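Local structure of 2-oxoglutarate dehydrogenase E3 component (Thermus thermophilus, 2YQU) at the interface of chains A and B. The protein catalyses, as a flavin-dependent lipoamide dehydrogenase, the oxidation of protein-bound dihydrolipoamide, probably passing the electrons to NAD+ as the E3 component of the 2-oxoglutarate dehydrogenase complex. Numbering follows the deposited sequence. Chains: chain A/B, 2-oxoglutarate dehydrogenase E3 component.

Contact 1: the interface of chains A and B. Residues chain A 315, 416, 419-420; chain B 426, 429-431.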
# COMPACT_ATOMS: atom_id res chain seq x y z
N GLU A 315 -9.81 -9.22 16.19
CA GLU A 315 -9.24 -8.43 17.27
C GLU A 315 -10.02 -8.60 18.56
O GLU A 315 -9.44 -8.59 19.64
CB GLU A 315 -9.15 -6.95 16.88
CG GLU A 315 -8.11 -6.66 15.81
CD GLU A 315 -6.68 -6.70 16.33
OE1 GLU A 315 -6.38 -7.49 17.25
OE2 GLU A 315 -5.84 -5.93 15.81
N LEU A 416 -2.38 2.57 11.68
CA LEU A 416 -1.25 2.48 12.61
C LEU A 416 -1.06 3.79 13.34
O LEU A 416 -0.88 3.78 14.55
CB LEU A 416 0.05 2.11 11.90
CG LEU A 416 1.23 1.80 12.84
CD1 LEU A 416 0.93 0.58 13.70
CD2 LEU A 416 2.52 1.60 12.07
N PHE A 419 -3.62 4.03 15.99
CA PHE A 419 -3.26 3.08 17.05
C PHE A 419 -2.16 3.65 17.94
O PHE A 419 -2.18 3.45 19.15
CB PHE A 419 -2.79 1.74 16.45
CG PHE A 419 -2.62 0.64 17.46
CD1 PHE A 419 -3.72 0.14 18.15
CD2 PHE A 419 -1.37 0.09 17.71
CE1 PHE A 419 -3.57 -0.89 19.06
CE2 PHE A 419 -1.22 -0.94 18.64
CZ PHE A 419 -2.32 -1.42 19.31
N PHE A 420 -1.24 4.41 17.34
CA PHE A 420 -0.14 5.06 18.07
C PHE A 420 -0.55 6.40 18.67
O PHE A 420 0.29 7.09 19.25
CB PHE A 420 1.05 5.30 17.13
CG PHE A 420 1.84 4.06 16.78
CD1 PHE A 420 1.57 2.83 17.35
CD2 PHE A 420 2.88 4.14 15.86
CE1 PHE A 420 2.30 1.71 17.02
CE2 PHE A 420 3.61 3.02 15.52
CZ PHE A 420 3.32 1.81 16.10
N ASP B 426 4.17 -3.54 19.20
CA ASP B 426 3.29 -2.40 18.93
C ASP B 426 2.69 -2.53 17.54
O ASP B 426 1.48 -2.36 17.34
CB ASP B 426 4.06 -1.08 18.99
CG ASP B 426 4.48 -0.69 20.39
OD1 ASP B 426 5.44 0.11 20.51
OD2 ASP B 426 3.92 -1.12 21.42
N ARG B 429 0.38 -5.72 17.03
CA ARG B 429 -0.89 -5.67 17.75
C ARG B 429 -1.89 -4.75 17.06
O ARG B 429 -3.08 -4.89 17.25
CB ARG B 429 -0.70 -5.16 19.18
CG ARG B 429 -0.23 -6.21 20.19
CD ARG B 429 0.09 -5.62 21.56
NE ARG B 429 -0.97 -4.70 22.00
CZ ARG B 429 -0.80 -3.57 22.69
NH1 ARG B 429 0.42 -3.16 23.06
NH2 ARG B 429 -1.85 -2.84 23.01
N ALA B 430 -1.40 -3.79 16.27
CA ALA B 430 -2.26 -2.81 15.62
C ALA B 430 -3.27 -3.51 14.71
O ALA B 430 -2.93 -4.50 14.07
CB ALA B 430 -1.42 -1.86 14.81
N PRO B 431 -4.52 -3.04 14.68
CA PRO B 431 -5.48 -3.53 13.68
C PRO B 431 -4.97 -3.36 12.24
O PRO B 431 -4.36 -2.35 11.90
CB PRO B 431 -6.73 -2.69 13.94
CG PRO B 431 -6.63 -2.27 15.35
CD PRO B 431 -5.16 -2.10 15.63

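Contact 2: the interface of chains A and B. Residues chain A 40, 45-46, 49, 310, 341; chain B 434-435.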
# COMPACT_ATOMS: atom_id res chain seq x y z
N CYS A 40 -16.28 -15.27 6.24
CA CYS A 40 -15.20 -14.54 5.57
C CYS A 40 -14.44 -15.41 4.57
O CYS A 40 -14.27 -15.03 3.40
CB CYS A 40 -14.22 -14.00 6.61
SG CYS A 40 -12.93 -12.96 5.89
N CYS A 45 -15.03 -12.43 2.40
CA CYS A 45 -13.85 -11.63 2.05
C CYS A 45 -12.98 -12.30 1.00
O CYS A 45 -12.58 -11.67 0.04
CB CYS A 45 -12.98 -11.35 3.29
SG CYS A 45 -13.79 -11.36 4.91
N ILE A 46 -12.66 -13.57 1.20
CA ILE A 46 -11.67 -14.23 0.37
C ILE A 46 -12.18 -14.45 -1.06
O ILE A 46 -11.53 -14.00 -1.99
CB ILE A 46 -11.15 -15.51 1.04
CG1 ILE A 46 -10.38 -15.15 2.32
CG2 ILE A 46 -10.28 -16.32 0.08
CD1 ILE A 46 -9.20 -14.18 2.11
N LYS A 49 -12.72 -10.96 -2.81
CA LYS A 49 -11.47 -10.29 -3.20
C LYS A 49 -10.78 -11.00 -4.36
O LYS A 49 -10.19 -10.34 -5.22
CB LYS A 49 -10.54 -10.06 -2.01
CG LYS A 49 -10.62 -8.63 -1.44
CD LYS A 49 -12.08 -8.12 -1.30
CE LYS A 49 -12.69 -8.40 0.02
NZ LYS A 49 -14.19 -8.12 0.04
N ALA A 310 -14.13 -8.61 9.39
CA ALA A 310 -13.37 -9.79 9.75
C ALA A 310 -12.30 -9.47 10.78
O ALA A 310 -12.17 -10.13 11.78
CB ALA A 310 -12.76 -10.43 8.53
N TYR A 341 -13.20 -2.80 -1.65
CA TYR A 341 -12.12 -3.30 -2.51
C TYR A 341 -12.44 -3.23 -4.01
O TYR A 341 -12.00 -4.06 -4.81
CB TYR A 341 -11.71 -4.69 -2.07
CG TYR A 341 -11.07 -4.65 -0.71
CD1 TYR A 341 -11.74 -5.09 0.42
CD2 TYR A 341 -9.81 -4.08 -0.54
CE1 TYR A 341 -11.15 -5.01 1.69
CE2 TYR A 341 -9.22 -4.00 0.71
CZ TYR A 341 -9.89 -4.48 1.81
OH TYR A 341 -9.28 -4.37 3.04
N HIS B 434 -8.48 -6.83 6.81
CA HIS B 434 -8.50 -8.13 6.16
C HIS B 434 -9.46 -8.04 4.97
O HIS B 434 -10.54 -7.45 5.10
CB HIS B 434 -8.98 -9.22 7.12
CG HIS B 434 -9.07 -10.58 6.49
ND1 HIS B 434 -8.03 -11.47 6.51
CD2 HIS B 434 -10.07 -11.18 5.81
CE1 HIS B 434 -8.38 -12.58 5.88
NE2 HIS B 434 -9.62 -12.43 5.44
N PRO B 435 -9.10 -8.60 3.82
CA PRO B 435 -7.78 -9.16 3.55
C PRO B 435 -6.89 -8.12 2.86
O PRO B 435 -7.33 -7.54 1.87
CB PRO B 435 -8.07 -10.32 2.59
CG PRO B 435 -9.45 -10.01 2.01
CD PRO B 435 -10.02 -8.81 2.69
O HOH W 1 -10.92 -4.77 5.17

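Contact 3: the interface of chains A and B. Residues chain A 67-70; chain B 58, 73-74.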
# COMPACT_ATOMS: atom_id res chain seq x y z
N GLY A 67 0.33 2.68 -23.69
CA GLY A 67 1.49 2.20 -24.41
C GLY A 67 1.34 0.87 -25.11
O GLY A 67 2.34 0.24 -25.44
N ALA A 68 0.10 0.43 -25.34
CA ALA A 68 -0.14 -0.87 -25.99
C ALA A 68 -1.52 -0.99 -26.62
O ALA A 68 -2.45 -0.29 -26.25
CB ALA A 68 0.09 -2.01 -25.00
N LYS A 69 -1.63 -1.91 -27.58
CA LYS A 69 -2.91 -2.29 -28.16
C LYS A 69 -3.20 -3.73 -27.76
O LYS A 69 -2.47 -4.64 -28.12
CB LYS A 69 -2.87 -2.15 -29.69
CG LYS A 69 -4.05 -2.80 -30.45
CD LYS A 69 -5.33 -1.96 -30.39
CE LYS A 69 -6.30 -2.35 -31.51
NZ LYS A 69 -7.71 -2.46 -31.04
N VAL A 70 -4.27 -3.91 -27.01
CA VAL A 70 -4.71 -5.23 -26.59
C VAL A 70 -5.70 -5.70 -27.64
O VAL A 70 -6.76 -5.10 -27.81
CB VAL A 70 -5.35 -5.18 -25.18
CG1 VAL A 70 -5.88 -6.53 -24.76
CG2 VAL A 70 -4.32 -4.70 -24.17
N ILE B 58 1.38 -3.94 -19.14
CA ILE B 58 1.58 -4.57 -20.46
C ILE B 58 2.13 -5.97 -20.29
O ILE B 58 1.68 -6.91 -20.94
CB ILE B 58 2.51 -3.72 -21.34
CG1 ILE B 58 1.85 -2.40 -21.71
CG2 ILE B 58 2.93 -4.50 -22.62
CD1 ILE B 58 2.81 -1.37 -22.23
N VAL B 73 -0.39 -8.88 -27.27
CA VAL B 73 -0.42 -7.45 -26.97
C VAL B 73 0.66 -6.77 -27.80
O VAL B 73 1.80 -7.23 -27.84
CB VAL B 73 -0.21 -7.19 -25.47
CG1 VAL B 73 -0.28 -5.70 -25.15
CG2 VAL B 73 -1.24 -7.95 -24.66
N GLU B 74 0.29 -5.69 -28.48
CA GLU B 74 1.19 -4.99 -29.38
C GLU B 74 1.68 -3.71 -28.72
O GLU B 74 0.89 -2.86 -28.33
CB GLU B 74 0.46 -4.66 -30.68
CG GLU B 74 1.28 -3.90 -31.72
CD GLU B 74 0.41 -3.34 -32.83
OE1 GLU B 74 0.54 -2.14 -33.15
OE2 GLU B 74 -0.41 -4.12 -33.37

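Contact 1: the interface of chains A and B
The phenyl ring of A:Phe419 lies flat against the backbone of B:Ala430, and this CH-pi contact is the centre of the patch. The B:Ala430 CA sits over the middle of the ring face, 3.7 Å from its centroid. CG of A:Phe419 is anti to the backbone N (chi1 -170°), which swings the ring off the end of its helix towards chain B. Further apolar contacts are made on the same face: B:Ala430 CB lies 3.5 Å from CD2 of A:Phe419 and, towards the other side of the ring, B:Pro431 CD lies 3.7 Å from CD1. The same B:Ala430 methyl also touches the A:Leu416 CD1 branch at 3.6 Å. Further along, the A:Phe420 ring meets the B:Asp426 methylene through CE1, 3.8 Å from CB, with ring and carboxylate planes 74° apart.

Two polar groups also touch carbon. The backbone O of B:Asp426 approaches A:Phe419 CE2 at the ring rim, and the carboxylate oxygen OE2 of A:Glu315 rests 3.2 Å from B:Pro431 CA and 3.3 Å from the backbone O of B:Arg429. A leucine in place of A:Phe419 would probably leave B:Ala430 without the flat face it lies on and open a gap beside B:Pro431.

In the fold, A:Leu416 and A:Phe419 close helix 407-419 of the dimerisation domain and A:Glu315 belongs to helix 310-326; between them runs the segment by which chain B leaves its helix 424-429.

Contact 2: the interface of chains A and B
The redox-active disulfide of the CXXXXC motif in chain A faces the catalytic histidine of chain B, so the active site is assembled from both subunits. A:Cys40 SG and A:Cys45 SG are joined at 2.1 Å. The B:His434 imidazole points its CD2 and NE2 side at the disulfide: A:Cys40 SG is 3.4 Å from both CD2 and the ring nitrogen NE2, and A:Cys45 SG lies at the ring edge, in plane, 3.8 Å from CD2. With chi1 near 178° the imidazole runs out opposite its backbone N and reaches the sulfurs, and the residue's own neighbour B:Pro435 covers one ring face with its CB.

The peptide between the two residues is cis, and the proline ring, while backing the imidazole, also packs on chain A. Its CD meets A:Lys49 CE at 3.8 Å, the two side chains crossing at about a right angle, while A:Ile46 CD1 reaches B:His434 NE2 at 3.8 Å. A water links the subunits on the other flank, 2.7 Å from both the phenol oxygen A:Tyr341 OH and the backbone O of B:His434.

In this family A:Cys40 supplies the interchange sulfur that reacts with dihydrolipoamide, A:Cys45 the sulfur nearer the flavin, and B:His434 the base of the exchange.

Contact 3: the interface of chains A and B
A:Lys69 and B:Glu74 pair through their backbones as an antiparallel beta bridge, joining strand 68-70 of chain A to strand 73-75 of chain B. A:Lys69 N donates to B:Glu74 O at 2.8 Å, and B:Glu74 N returns a bond to A:Lys69 O at 3.0 Å. The second bond is nearly straight, 179° at the hydrogen.

The tightly packed part lies on one face of this pairing. The A:Ala68 methyl is set between two chain B side chains, its CB 3.7 Å from CG1 of B:Val73 and 3.8 Å from CG1 of B:Ile58. A chi1 of -179° places the B:Val73 branch CG1 opposite the backbone N and directs it at that methyl. Beyond, B:Ile58 CD1 reaches the backbone O of A:Gly67 at 3.6 Å. On the same face A:Val70, although bridged to B:Val73, approaches less closely, its CG2 4.3 Å from B:Val73 CG1.

On the opposite face the packing is loose. The long side chains of A:Lys69 and B:Glu74 leave the strands there and diverge, coming near the partner at their CB atoms; this is probably the solvent side.

The short intersubunit sheet fastens the two chains together through backbone pairing, a link that probably depends little on side-chain identity and is likely to support the dimer away from the catalytic centre.

Measured between the centres of their C-alpha atoms, contact 1 and contact 2 are about 19 Å apart, whereas contact 3 lies about 32 Å from contact 2 and 42 Å from contact 1. Helix 310-326 of chain A serves contacts 1 and 2, and the chain B residues of contact 1 run on, after a short gap in sequence, into those of contact 2. Helix 45-63 takes part in contact 2 from chain A and in contact 3 from chain B. Packing in contact 1 may therefore help to position the histidine in contact 2, while contact 3 secures a distant part of the two-fold interface. Each contact has its two-fold twin, and the doubling of contact 2 gives the dimer two composite active sites.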